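Local coordinates for PbSGBP-B lipoprotein (Prevotella bryantii B14, PDB 6D2Y) that probably binds polysaccharide at the cell surface as a lipoprotein of a polysaccharide utilization locus, and carries a bound magnesium ion, at residues 284-289 with 294-299; 361-366 with 425-430; 237-240 with 244-247. One frame throughout, in Å; residues are numbered along the deposited sequence.

Interaction 1: 284-289 with 294-299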
ATOM      1  N   ALA A 284      -0.107  26.288   8.477  1.00 46.23           N
ATOM      2  CA  ALA A 284       0.144  27.227   7.391  1.00 48.24           C
ATOM      3  C   ALA A 284      -0.006  28.662   7.879  1.00 42.09           C
ATOM      4  O   ALA A 284      -0.836  28.962   8.742  1.00 46.09           O
ATOM      5  CB  ALA A 284      -0.815  26.965   6.230  1.00 52.00           C
ATOM      6  N   GLY A 285       0.804  29.549   7.319  1.00 42.54           N
ATOM      7  CA  GLY A 285       0.816  30.948   7.692  1.00 46.09           C
ATOM      8  C   GLY A 285       2.010  31.289   8.566  1.00 53.67           C
ATOM      9  O   GLY A 285       2.727  30.422   9.069  1.00 56.13           O
ATOM     10  N   ASN A 286       2.218  32.592   8.739  1.00 52.56           N
ATOM     11  CA  ASN A 286       3.315  33.087   9.567  1.00 49.25           C
ATOM     12  C   ASN A 286       2.991  34.497  10.062  1.00 52.27           C
ATOM     13  O   ASN A 286       3.716  35.461   9.816  1.00 55.05           O
ATOM     14  CB  ASN A 286       4.631  33.036   8.793  1.00 48.43           C
ATOM     15  CG  ASN A 286       5.849  33.179   9.694  1.00 55.37           C
ATOM     16  OD1 ASN A 286       5.796  32.865  10.884  1.00 53.60           O
ATOM     17  ND2 ASN A 286       6.956  33.641   9.124  1.00 59.94           N
ATOM     18  N   TRP A 287       1.875  34.621  10.784  1.00 56.81           N
ATOM     19  CA  TRP A 287       1.493  35.858  11.473  1.00 56.09           C
ATOM     20  C   TRP A 287       1.334  37.039  10.516  1.00 53.85           C
ATOM     21  O   TRP A 287       1.625  38.183  10.877  1.00 50.31           O
ATOM     22  CB  TRP A 287       2.496  36.213  12.578  1.00 52.97           C
ATOM     23  CG  TRP A 287       2.829  35.084  13.505  1.00 52.34           C
ATOM     24  CD1 TRP A 287       3.824  34.164  13.352  1.00 46.16           C
ATOM     25  CD2 TRP A 287       2.168  34.759  14.733  1.00 54.29           C
ATOM     26  NE1 TRP A 287       3.821  33.284  14.408  1.00 49.27           N
ATOM     27  CE2 TRP A 287       2.814  33.630  15.271  1.00 47.31           C
ATOM     28  CE3 TRP A 287       1.091  35.317  15.432  1.00 61.55           C
ATOM     29  CZ2 TRP A 287       2.419  33.045  16.472  1.00 51.60           C
ATOM     30  CZ3 TRP A 287       0.699  34.734  16.622  1.00 62.53           C
ATOM     31  CH2 TRP A 287       1.362  33.610  17.130  1.00 59.40           C
ATOM     32  N   ALA A 288       0.864  36.784   9.299  1.00 50.14           N
ATOM     33  CA  ALA A 288       0.623  37.842   8.325  1.00 56.62           C
ATOM     34  C   ALA A 288      -0.838  38.263   8.367  1.00 62.35           C
ATOM     35  O   ALA A 288      -1.733  37.435   8.535  1.00 64.30           O
ATOM     36  CB  ALA A 288       0.994  37.388   6.912  1.00 60.38           C
ATOM     37  N   ASN A 289      -1.071  39.571   8.212  1.00 65.64           N
ATOM     38  CA  ASN A 289      -2.413  40.142   8.251  1.00 65.17           C
ATOM     39  C   ASN A 289      -2.497  41.233   7.189  1.00 64.54           C
ATOM     40  O   ASN A 289      -2.011  42.355   7.406  1.00 59.67           O
ATOM     41  CB  ASN A 289      -2.740  40.696   9.637  1.00 71.23           C
ATOM     42  CG  ASN A 289      -4.166  41.209   9.746  1.00 71.41           C
ATOM     43  OD1 ASN A 289      -5.015  40.876   8.919  1.00 65.94           O
ATOM     44  ND2 ASN A 289      -4.433  42.025  10.760  1.00 76.75           N
ATOM     45  N   ALA A 294       2.907  33.923   2.020  1.00 55.34           N
ATOM     46  CA  ALA A 294       4.244  34.128   1.477  1.00 54.73           C
ATOM     47  C   ALA A 294       5.295  33.378   2.280  1.00 59.52           C
ATOM     48  O   ALA A 294       6.375  33.090   1.754  1.00 62.90           O
ATOM     49  CB  ALA A 294       4.576  35.621   1.438  1.00 47.98           C
ATOM     50  N   SER A 295       5.000  33.065   3.540  1.00 59.35           N
ATOM     51  CA  SER A 295       5.821  32.201   4.372  1.00 54.79           C
ATOM     52  C   SER A 295       4.929  31.116   4.958  1.00 49.16           C
ATOM     53  O   SER A 295       3.811  31.398   5.401  1.00 44.48           O
ATOM     54  CB  SER A 295       6.515  32.990   5.489  1.00 56.63           C
ATOM     55  OG  SER A 295       7.395  32.162   6.227  1.00 56.39           O
ATOM     56  N   HIS A 296       5.428  29.876   4.950  1.00 44.83           N
ATOM     57  CA  HIS A 296       4.689  28.692   5.376  1.00 42.67           C
ATOM     58  C   HIS A 296       3.429  28.518   4.537  1.00 42.73           C
ATOM     59  O   HIS A 296       2.322  28.797   5.014  1.00 47.91           O
ATOM     60  CB  HIS A 296       4.329  28.771   6.861  1.00 48.86           C
ATOM     61  CG  HIS A 296       5.512  28.904   7.766  1.00 53.80           C
ATOM     62  ND1 HIS A 296       5.398  29.282   9.087  1.00 56.27           N
ATOM     63  CD2 HIS A 296       6.832  28.704   7.545  1.00 54.50           C
ATOM     64  CE1 HIS A 296       6.598  29.314   9.639  1.00 57.26           C
ATOM     65  NE2 HIS A 296       7.485  28.966   8.724  1.00 56.63           N
ATOM     66  N   PRO A 297       3.550  28.046   3.299  1.00 41.89           N
ATOM     67  CA  PRO A 297       2.371  27.926   2.438  1.00 43.88           C
ATOM     68  C   PRO A 297       1.453  26.803   2.890  1.00 49.28           C
ATOM     69  O   PRO A 297       1.824  25.926   3.675  1.00 47.28           O
ATOM     70  CB  PRO A 297       2.970  27.622   1.063  1.00 45.73           C
ATOM     71  CG  PRO A 297       4.242  26.898   1.380  1.00 43.38           C
ATOM     72  CD  PRO A 297       4.764  27.507   2.657  1.00 41.99           C
ATOM     73  N   ARG A 298       0.227  26.844   2.374  1.00 46.20           N
ATOM     74  CA  ARG A 298      -0.705  25.746   2.582  1.00 49.17           C
ATOM     75  C   ARG A 298      -0.178  24.492   1.899  1.00 48.52           C
ATOM     76  O   ARG A 298       0.374  24.549   0.796  1.00 50.13           O
ATOM     77  CB  ARG A 298      -2.087  26.114   2.039  1.00 55.16           C
ATOM     78  CG  ARG A 298      -2.853  27.088   2.924  1.00 57.92           C
ATOM     79  CD  ARG A 298      -3.816  27.968   2.135  1.00 57.52           C
ATOM     80  NE  ARG A 298      -4.839  27.200   1.431  1.00 60.77           N
ATOM     81  CZ  ARG A 298      -5.018  27.228   0.114  1.00 66.62           C
ATOM     82  NH1 ARG A 298      -4.247  27.993  -0.648  1.00 76.87           N
ATOM     83  NH2 ARG A 298      -5.973  26.497  -0.443  1.00 63.12           N
ATOM     84  N   LEU A 299      -0.338  23.347   2.565  1.00 47.77           N
ATOM     85  CA  LEU A 299       0.187  22.104   2.009  1.00 51.60           C
ATOM     86  C   LEU A 299      -0.513  21.728   0.709  1.00 55.38           C
ATOM     87  O   LEU A 299       0.088  21.074  -0.150  1.00 58.95           O
ATOM     88  CB  LEU A 299       0.062  20.979   3.034  1.00 44.82           C
ATOM     89  CG  LEU A 299       0.933  21.161   4.277  1.00 43.05           C
ATOM     90  CD1 LEU A 299       0.714  20.021   5.251  1.00 41.64           C
ATOM     91  CD2 LEU A 299       2.400  21.259   3.886  1.00 49.82           C
TER
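A284 meets R298 and the backbone around H296 where the chain, leaving strand 279-282 of the glycan-binding domain's beta sandwich, runs out in a loop and doubles back toward the short helix 299-302. The touching parts run nearly antiparallel, yet neither belongs to a strand. CB of A284 rests 3.9 Å from CG of R298, the aliphatic part of a chain that turns away to a salt bridge with D301; the backbone N of A284 is held separately by S423 OG.

G285 meets H296 through both its N and its O. Its N donates to H296 O over 2.9 Å in a nearly straight bond (167°), in the carbonyl plane. In return ND1 of the H296 ring donates to G285 O, also at 2.9 Å, but this bond is bent to 137° and the donor is tilted out of the carbonyl plane. The imidazole can curl back like this because its CG lies anti to its own carbonyl carbon (chi1 -59°). The two bonds pin both ends of one glycine to one histidine. The positive phi of G285 is a backbone shape that glycine, having no CB, adopts without pressing on the preceding carbonyl oxygen.

N286 lies alongside S295, and its CB reaches to 3.8 Å from H296 ND1. Its ND2 makes a weak bond to S295 OG, whose stronger partner is E235 OE2; that same carboxylate takes the H296 N-H through OE1. S295 OG also stands 3.7 Å above the plane of the H296 ring, displaced toward the rim.

Interaction 2: 361-366 with 425-430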
ATOM      1  N   THR A 361      -7.253  22.697  19.951  1.00 53.60           N
ATOM      2  CA  THR A 361      -8.583  22.129  20.116  1.00 54.33           C
ATOM      3  C   THR A 361      -9.197  21.665  18.803  1.00 52.41           C
ATOM      4  O   THR A 361     -10.205  20.952  18.827  1.00 63.35           O
ATOM      5  CB  THR A 361      -9.523  23.156  20.765  1.00 60.78           C
ATOM      6  OG1 THR A 361      -9.700  24.271  19.883  1.00 58.51           O
ATOM      7  CG2 THR A 361      -8.950  23.651  22.084  1.00 64.67           C
ATOM      8  N   TRP A 362      -8.610  22.043  17.665  1.00 48.48           N
ATOM      9  CA  TRP A 362      -9.258  21.801  16.381  1.00 53.53           C
ATOM     10  C   TRP A 362      -9.290  20.322  16.019  1.00 56.19           C
ATOM     11  O   TRP A 362     -10.190  19.886  15.293  1.00 55.71           O
ATOM     12  CB  TRP A 362      -8.557  22.601  15.284  1.00 54.72           C
ATOM     13  CG  TRP A 362      -7.178  22.119  14.979  1.00 57.02           C
ATOM     14  CD1 TRP A 362      -6.035  22.410  15.666  1.00 61.15           C
ATOM     15  CD2 TRP A 362      -6.792  21.253  13.906  1.00 56.38           C
ATOM     16  NE1 TRP A 362      -4.961  21.780  15.086  1.00 59.42           N
ATOM     17  CE2 TRP A 362      -5.399  21.062  14.004  1.00 54.20           C
ATOM     18  CE3 TRP A 362      -7.487  20.620  12.872  1.00 53.98           C
ATOM     19  CZ2 TRP A 362      -4.690  20.268  13.106  1.00 50.87           C
ATOM     20  CZ3 TRP A 362      -6.781  19.829  11.985  1.00 47.01           C
ATOM     21  CH2 TRP A 362      -5.398  19.662  12.106  1.00 45.59           C
ATOM     22  N   PHE A 363      -8.332  19.535  16.506  1.00 52.68           N
ATOM     23  CA  PHE A 363      -8.311  18.108  16.214  1.00 50.09           C
ATOM     24  C   PHE A 363      -9.043  17.275  17.259  1.00 53.76           C
ATOM     25  O   PHE A 363      -9.087  16.048  17.129  1.00 55.20           O
ATOM     26  CB  PHE A 363      -6.865  17.609  16.059  1.00 51.25           C
ATOM     27  CG  PHE A 363      -5.993  17.860  17.257  1.00 54.21           C
ATOM     28  CD1 PHE A 363      -5.925  16.939  18.289  1.00 51.67           C
ATOM     29  CD2 PHE A 363      -5.223  19.008  17.342  1.00 57.44           C
ATOM     30  CE1 PHE A 363      -5.119  17.165  19.389  1.00 49.48           C
ATOM     31  CE2 PHE A 363      -4.414  19.238  18.439  1.00 53.52           C
ATOM     32  CZ  PHE A 363      -4.362  18.315  19.462  1.00 47.23           C
ATOM     33  N   HIS A 364      -9.625  17.903  18.279  1.00 61.72           N
ATOM     34  CA  HIS A 364     -10.457  17.195  19.249  1.00 61.40           C
ATOM     35  C   HIS A 364     -11.630  18.078  19.670  1.00 61.75           C
ATOM     36  O   HIS A 364     -11.913  18.268  20.853  1.00 61.62           O
ATOM     37  CB  HIS A 364      -9.631  16.723  20.448  1.00 57.61           C
ATOM     38  CG  HIS A 364      -9.125  17.828  21.323  1.00 53.68           C
ATOM     39  ND1 HIS A 364      -9.731  18.170  22.513  1.00 54.20           N
ATOM     40  CD2 HIS A 364      -8.059  18.652  21.194  1.00 50.73           C
ATOM     41  CE1 HIS A 364      -9.068  19.165  23.073  1.00 55.65           C
ATOM     42  NE2 HIS A 364      -8.047  19.475  22.294  1.00 54.42           N
ATOM     43  N   ALA A 365     -12.351  18.605  18.681  1.00 65.67           N
ATOM     44  CA  ALA A 365     -13.457  19.522  18.912  1.00 71.16           C
ATOM     45  C   ALA A 365     -14.812  18.826  18.944  1.00 78.93           C
ATOM     46  O   ALA A 365     -15.842  19.507  18.976  1.00 80.64           O
ATOM     47  CB  ALA A 365     -13.460  20.619  17.846  1.00 66.96           C
ATOM     48  N   GLN A 366     -14.834  17.490  18.935  1.00 75.49           N
ATOM     49  CA  GLN A 366     -16.079  16.715  18.956  1.00 75.74           C
ATOM     50  C   GLN A 366     -17.007  17.114  17.811  1.00 73.61           C
ATOM     51  O   GLN A 366     -18.221  17.235  17.979  1.00 74.96           O
ATOM     52  CB  GLN A 366     -16.793  16.850  20.304  1.00 80.46           C
ATOM     53  CG  GLN A 366     -16.670  15.631  21.200  1.00 80.52           C
ATOM     54  CD  GLN A 366     -17.428  15.780  22.504  1.00 80.86           C
ATOM     55  OE1 GLN A 366     -18.177  14.890  22.904  1.00 83.53           O
ATOM     56  NE2 GLN A 366     -17.235  16.908  23.176  1.00 82.66           N
ATOM     57  N   ASN A 425      -0.991  17.870  11.422  1.00 49.95           N
ATOM     58  CA  ASN A 425      -0.569  17.506  12.766  1.00 43.98           C
ATOM     59  C   ASN A 425      -0.307  16.008  12.822  1.00 43.64           C
ATOM     60  O   ASN A 425      -1.070  15.214  12.262  1.00 43.97           O
ATOM     61  CB  ASN A 425      -1.627  17.880  13.808  1.00 45.82           C
ATOM     62  CG  ASN A 425      -1.417  19.262  14.382  1.00 54.53           C
ATOM     63  OD1 ASN A 425      -0.794  20.117  13.756  1.00 58.49           O
ATOM     64  ND2 ASN A 425      -1.940  19.490  15.582  1.00 55.68           N
ATOM     65  N   ILE A 426       0.780  15.629  13.486  1.00 39.27           N
ATOM     66  CA  ILE A 426       1.080  14.234  13.797  1.00 41.54           C
ATOM     67  C   ILE A 426       1.218  14.148  15.309  1.00 44.82           C
ATOM     68  O   ILE A 426       2.162  14.704  15.885  1.00 48.68           O
ATOM     69  CB  ILE A 426       2.348  13.735  13.092  1.00 38.43           C
ATOM     70  CG1 ILE A 426       2.263  14.008  11.587  1.00 34.65           C
ATOM     71  CG2 ILE A 426       2.562  12.255  13.375  1.00 46.18           C
ATOM     72  CD1 ILE A 426       3.148  13.121  10.745  1.00 37.86           C
ATOM     73  N   PHE A 427       0.278  13.460  15.953  1.00 47.47           N
ATOM     74  CA  PHE A 427       0.180  13.430  17.408  1.00 49.07           C
ATOM     75  C   PHE A 427       0.003  11.991  17.867  1.00 53.15           C
ATOM     76  O   PHE A 427      -0.971  11.330  17.490  1.00 52.05           O
ATOM     77  CB  PHE A 427      -0.986  14.301  17.889  1.00 49.79           C
ATOM     78  CG  PHE A 427      -0.886  14.717  19.332  1.00 50.09           C
ATOM     79  CD1 PHE A 427       0.203  14.354  20.105  1.00 46.69           C
ATOM     80  CD2 PHE A 427      -1.891  15.470  19.916  1.00 51.38           C
ATOM     81  CE1 PHE A 427       0.290  14.735  21.431  1.00 45.75           C
ATOM     82  CE2 PHE A 427      -1.810  15.854  21.242  1.00 51.30           C
ATOM     83  CZ  PHE A 427      -0.719  15.485  22.000  1.00 48.94           C
ATOM     84  N   LEU A 428       0.943  11.514  18.680  1.00 49.84           N
ATOM     85  CA  LEU A 428       0.847  10.204  19.319  1.00 49.49           C
ATOM     86  C   LEU A 428       0.020  10.363  20.586  1.00 47.60           C
ATOM     87  O   LEU A 428       0.526  10.812  21.616  1.00 50.32           O
ATOM     88  CB  LEU A 428       2.234   9.663  19.643  1.00 53.50           C
ATOM     89  CG  LEU A 428       3.002   8.808  18.638  1.00 51.54           C
ATOM     90  CD1 LEU A 428       2.951   9.389  17.237  1.00 47.74           C
ATOM     91  CD2 LEU A 428       4.437   8.693  19.114  1.00 48.70           C
ATOM     92  N   ILE A 429      -1.256   9.997  20.521  1.00 52.68           N
ATOM     93  CA  ILE A 429      -2.152  10.216  21.650  1.00 51.10           C
ATOM     94  C   ILE A 429      -3.363   9.309  21.496  1.00 52.25           C
ATOM     95  O   ILE A 429      -3.842   9.069  20.384  1.00 52.99           O
ATOM     96  CB  ILE A 429      -2.561  11.705  21.755  1.00 52.16           C
ATOM     97  CG1 ILE A 429      -3.456  11.940  22.974  1.00 54.01           C
ATOM     98  CG2 ILE A 429      -3.253  12.165  20.481  1.00 53.66           C
ATOM     99  CD1 ILE A 429      -3.829  13.383  23.176  1.00 50.17           C
ATOM    100  N   LYS A 430      -3.845   8.797  22.625  1.00 51.19           N
ATOM    101  CA  LYS A 430      -5.126   8.108  22.700  1.00 58.83           C
ATOM    102  C   LYS A 430      -6.163   9.104  23.206  1.00 65.98           C
ATOM    103  O   LYS A 430      -6.097   9.549  24.355  1.00 64.69           O
ATOM    104  CB  LYS A 430      -5.044   6.886  23.612  1.00 58.46           C
ATOM    105  CG  LYS A 430      -6.388   6.229  23.870  1.00 63.45           C
ATOM    106  CD  LYS A 430      -6.447   5.600  25.250  1.00 68.81           C
ATOM    107  CE  LYS A 430      -7.691   4.745  25.406  1.00 70.39           C
ATOM    108  NZ  LYS A 430      -7.442   3.508  26.194  1.00 69.38           N
TER
HETATM  109  O   HOH W   1      -2.981  21.820  17.295  1.00 61.09           O
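F363 and F427 meet with their ring planes 85° apart and centroids separated by 5.8 Å. CE1 of F363 reaches CD2 of F427 at 3.7 Å, lying at the edge of the F427 ring and near its plane, whereas F427 approaches the F363 ring obliquely. F363 can reach across because its CG sits between the backbone N and the carbonyl carbon (chi1 57°).

N425 fits against both W362 and F363. Its CG lies 3.7 Å from CZ2 of W362, near the indole plane, with amide and indole planes 68° apart; its ND2 lies 3.8 Å from CD2 of F363. In the beta-sandwich fold, this is a loop between strands 330-335 and 372-374 packing on one side of strand 423-428, which pairs with 330-335 and 279-282 in a four-stranded antiparallel sheet.

A water links the polar groups, accepting from W362 NE1 at 3.0 Å and from N425 ND2 at 3.1 Å. The other end of the amide is taken up too, since N425 OD1 accepts from W283 NE1. Beyond F427, W274 meets its ring edge-to-face, and I429 CG2 covers one face.

Interaction 3: 237-240 with 244-247; sequences LGNS and DRII
The side-chain amide of N239 grips the backbone of R245 by both its groups. OD1 accepts from R245 N at 2.8 Å and ND2 donates to R245 O at 2.9 Å, each with a donor-hydrogen-acceptor angle of 179°. The two differ at the acceptor: ND2 reaches R245 O in the carbonyl plane, on a lone pair, and the oxygen lies in the plane of the amide, whereas R245 N stands 39° above the carbonyl plane of N239 and off its lone pairs. The amide pairs with the N-H and C=O of one residue, much as a backbone would across a beta bridge, though out of plane at OD1. N239 CG, anti to its own carbonyl carbon (chi1 -71°), extends over D244, whose CB lies 3.5 Å from N239 ND2.

This bridge joins the loop after strand 222-224 to the lead-in of strand 246-248 in the antiparallel beta-sandwich sheet. On that strand, I247 sends CD1 to 3.7 Å from CA of G238, close enough that a CB on that glycine would be crowded.

Further out, the guanidinium of R245 leads away from the contact to S279 O through NH1, and its side chain touches F280 and M259. Past G238, S240 is tied to W283 O through its OG. Nearby lies the magnesium site: the I247 side chain approaches that of its ligand N257 to about 4 Å, with the ion about 8 Å away.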
ATOM      1  N   LEU A 237      10.313  23.327   4.577  1.00 44.22           N
ATOM      2  CA  LEU A 237       9.277  23.228   5.594  1.00 38.46           C
ATOM      3  C   LEU A 237       9.727  22.341   6.748  1.00 44.45           C
ATOM      4  O   LEU A 237      10.408  21.327   6.552  1.00 49.33           O
ATOM      5  CB  LEU A 237       7.988  22.680   4.987  1.00 33.11           C
ATOM      6  CG  LEU A 237       7.460  23.402   3.749  1.00 40.82           C
ATOM      7  CD1 LEU A 237       6.158  22.766   3.286  1.00 44.56           C
ATOM      8  CD2 LEU A 237       7.267  24.883   4.037  1.00 40.41           C
ATOM      9  N   GLY A 238       9.337  22.731   7.955  1.00 42.04           N
ATOM     10  CA  GLY A 238       9.632  21.964   9.147  1.00 37.28           C
ATOM     11  C   GLY A 238       8.630  22.247  10.243  1.00 33.66           C
ATOM     12  O   GLY A 238       7.429  22.025  10.067  1.00 38.70           O
ATOM     13  N   ASN A 239       9.108  22.743  11.378  1.00 35.90           N
ATOM     14  CA  ASN A 239       8.213  23.125  12.460  1.00 39.75           C
ATOM     15  C   ASN A 239       7.437  24.382  12.085  1.00 45.13           C
ATOM     16  O   ASN A 239       7.991  25.329  11.522  1.00 42.64           O
ATOM     17  CB  ASN A 239       9.002  23.362  13.745  1.00 36.22           C
ATOM     18  CG  ASN A 239       9.549  22.080  14.339  1.00 39.32           C
ATOM     19  OD1 ASN A 239       8.820  21.104  14.519  1.00 38.90           O
ATOM     20  ND2 ASN A 239      10.842  22.075  14.646  1.00 35.25           N
ATOM     21  N   SER A 240       6.141  24.380  12.392  1.00 41.53           N
ATOM     22  CA  SER A 240       5.303  25.556  12.202  1.00 43.75           C
ATOM     23  C   SER A 240       4.102  25.483  13.133  1.00 43.20           C
ATOM     24  O   SER A 240       2.971  25.269  12.689  1.00 44.01           O
ATOM     25  CB  SER A 240       4.850  25.679  10.747  1.00 41.99           C
ATOM     26  OG  SER A 240       4.097  26.863  10.552  1.00 53.94           O
ATOM     27  N   ASP A 244       7.849  22.502  18.880  1.00 40.43           N
ATOM     28  CA  ASP A 244       8.820  22.219  17.834  1.00 40.90           C
ATOM     29  C   ASP A 244       9.486  20.869  18.066  1.00 43.15           C
ATOM     30  O   ASP A 244       9.856  20.525  19.191  1.00 37.52           O
ATOM     31  CB  ASP A 244       9.880  23.318  17.785  1.00 44.54           C
ATOM     32  CG  ASP A 244       9.282  24.707  17.798  1.00 49.69           C
ATOM     33  OD1 ASP A 244       8.287  24.934  17.080  1.00 51.42           O
ATOM     34  OD2 ASP A 244       9.809  25.576  18.525  1.00 50.60           O
ATOM     35  N   ARG A 245       9.651  20.112  16.988  1.00 40.53           N
ATOM     36  CA  ARG A 245      10.232  18.783  17.055  1.00 40.78           C
ATOM     37  C   ARG A 245      11.651  18.794  16.503  1.00 39.00           C
ATOM     38  O   ARG A 245      12.049  19.688  15.751  1.00 40.69           O
ATOM     39  CB  ARG A 245       9.372  17.772  16.289  1.00 43.69           C
ATOM     40  CG  ARG A 245       8.002  17.540  16.904  1.00 47.11           C
ATOM     41  CD  ARG A 245       8.023  16.418  17.936  1.00 42.72           C
ATOM     42  NE  ARG A 245       8.732  16.791  19.158  1.00 42.61           N
ATOM     43  CZ  ARG A 245       8.201  17.513  20.140  1.00 47.00           C
ATOM     44  NH1 ARG A 245       6.950  17.945  20.051  1.00 46.50           N
ATOM     45  NH2 ARG A 245       8.922  17.800  21.215  1.00 48.02           N
ATOM     46  N   ILE A 246      12.417  17.778  16.902  1.00 38.20           N
ATOM     47  CA  ILE A 246      13.784  17.629  16.424  1.00 39.69           C
ATOM     48  C   ILE A 246      13.781  17.414  14.919  1.00 39.91           C
ATOM     49  O   ILE A 246      13.024  16.588  14.393  1.00 41.14           O
ATOM     50  CB  ILE A 246      14.473  16.463  17.150  1.00 36.60           C
ATOM     51  CG1 ILE A 246      14.568  16.747  18.652  1.00 36.83           C
ATOM     52  CG2 ILE A 246      15.845  16.200  16.556  1.00 37.84           C
ATOM     53  CD1 ILE A 246      15.281  15.662  19.431  1.00 42.06           C
ATOM     54  N   ILE A 247      14.624  18.166  14.217  1.00 39.60           N
ATOM     55  CA  ILE A 247      14.843  17.995  12.785  1.00 35.99           C
ATOM     56  C   ILE A 247      16.349  18.080  12.569  1.00 37.75           C
ATOM     57  O   ILE A 247      16.937  19.158  12.707  1.00 44.06           O
ATOM     58  CB  ILE A 247      14.111  19.046  11.936  1.00 37.97           C
ATOM     59  CG1 ILE A 247      12.626  19.113  12.315  1.00 40.94           C
ATOM     60  CG2 ILE A 247      14.271  18.738  10.455  1.00 36.75           C
ATOM     61  CD1 ILE A 247      11.738  19.738  11.254  1.00 39.86           C
TER

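Overall arrangement
All three contacts lie within the region assigned to the xyloglucan-binding domain family, on the same side of the chain's centre. In chain order interaction 3 comes first, then interaction 1, then interaction 2. Interactions 1 and 3 touch, with H296 ND1 3.1 Å from S240 OG and P297 CD 3.9 Å from L237 CD2, though their centres are 15 Å apart. Interaction 2 stands clear, its nearest atoms about 7 Å from interaction 1 and about 6 Å from interaction 3. Strand 279-282 connects them: it leads into interaction 1, pairs with strand 423-428 of interaction 2 and contacts both segments of interaction 3. Interaction 3 also lies near the magnesium site.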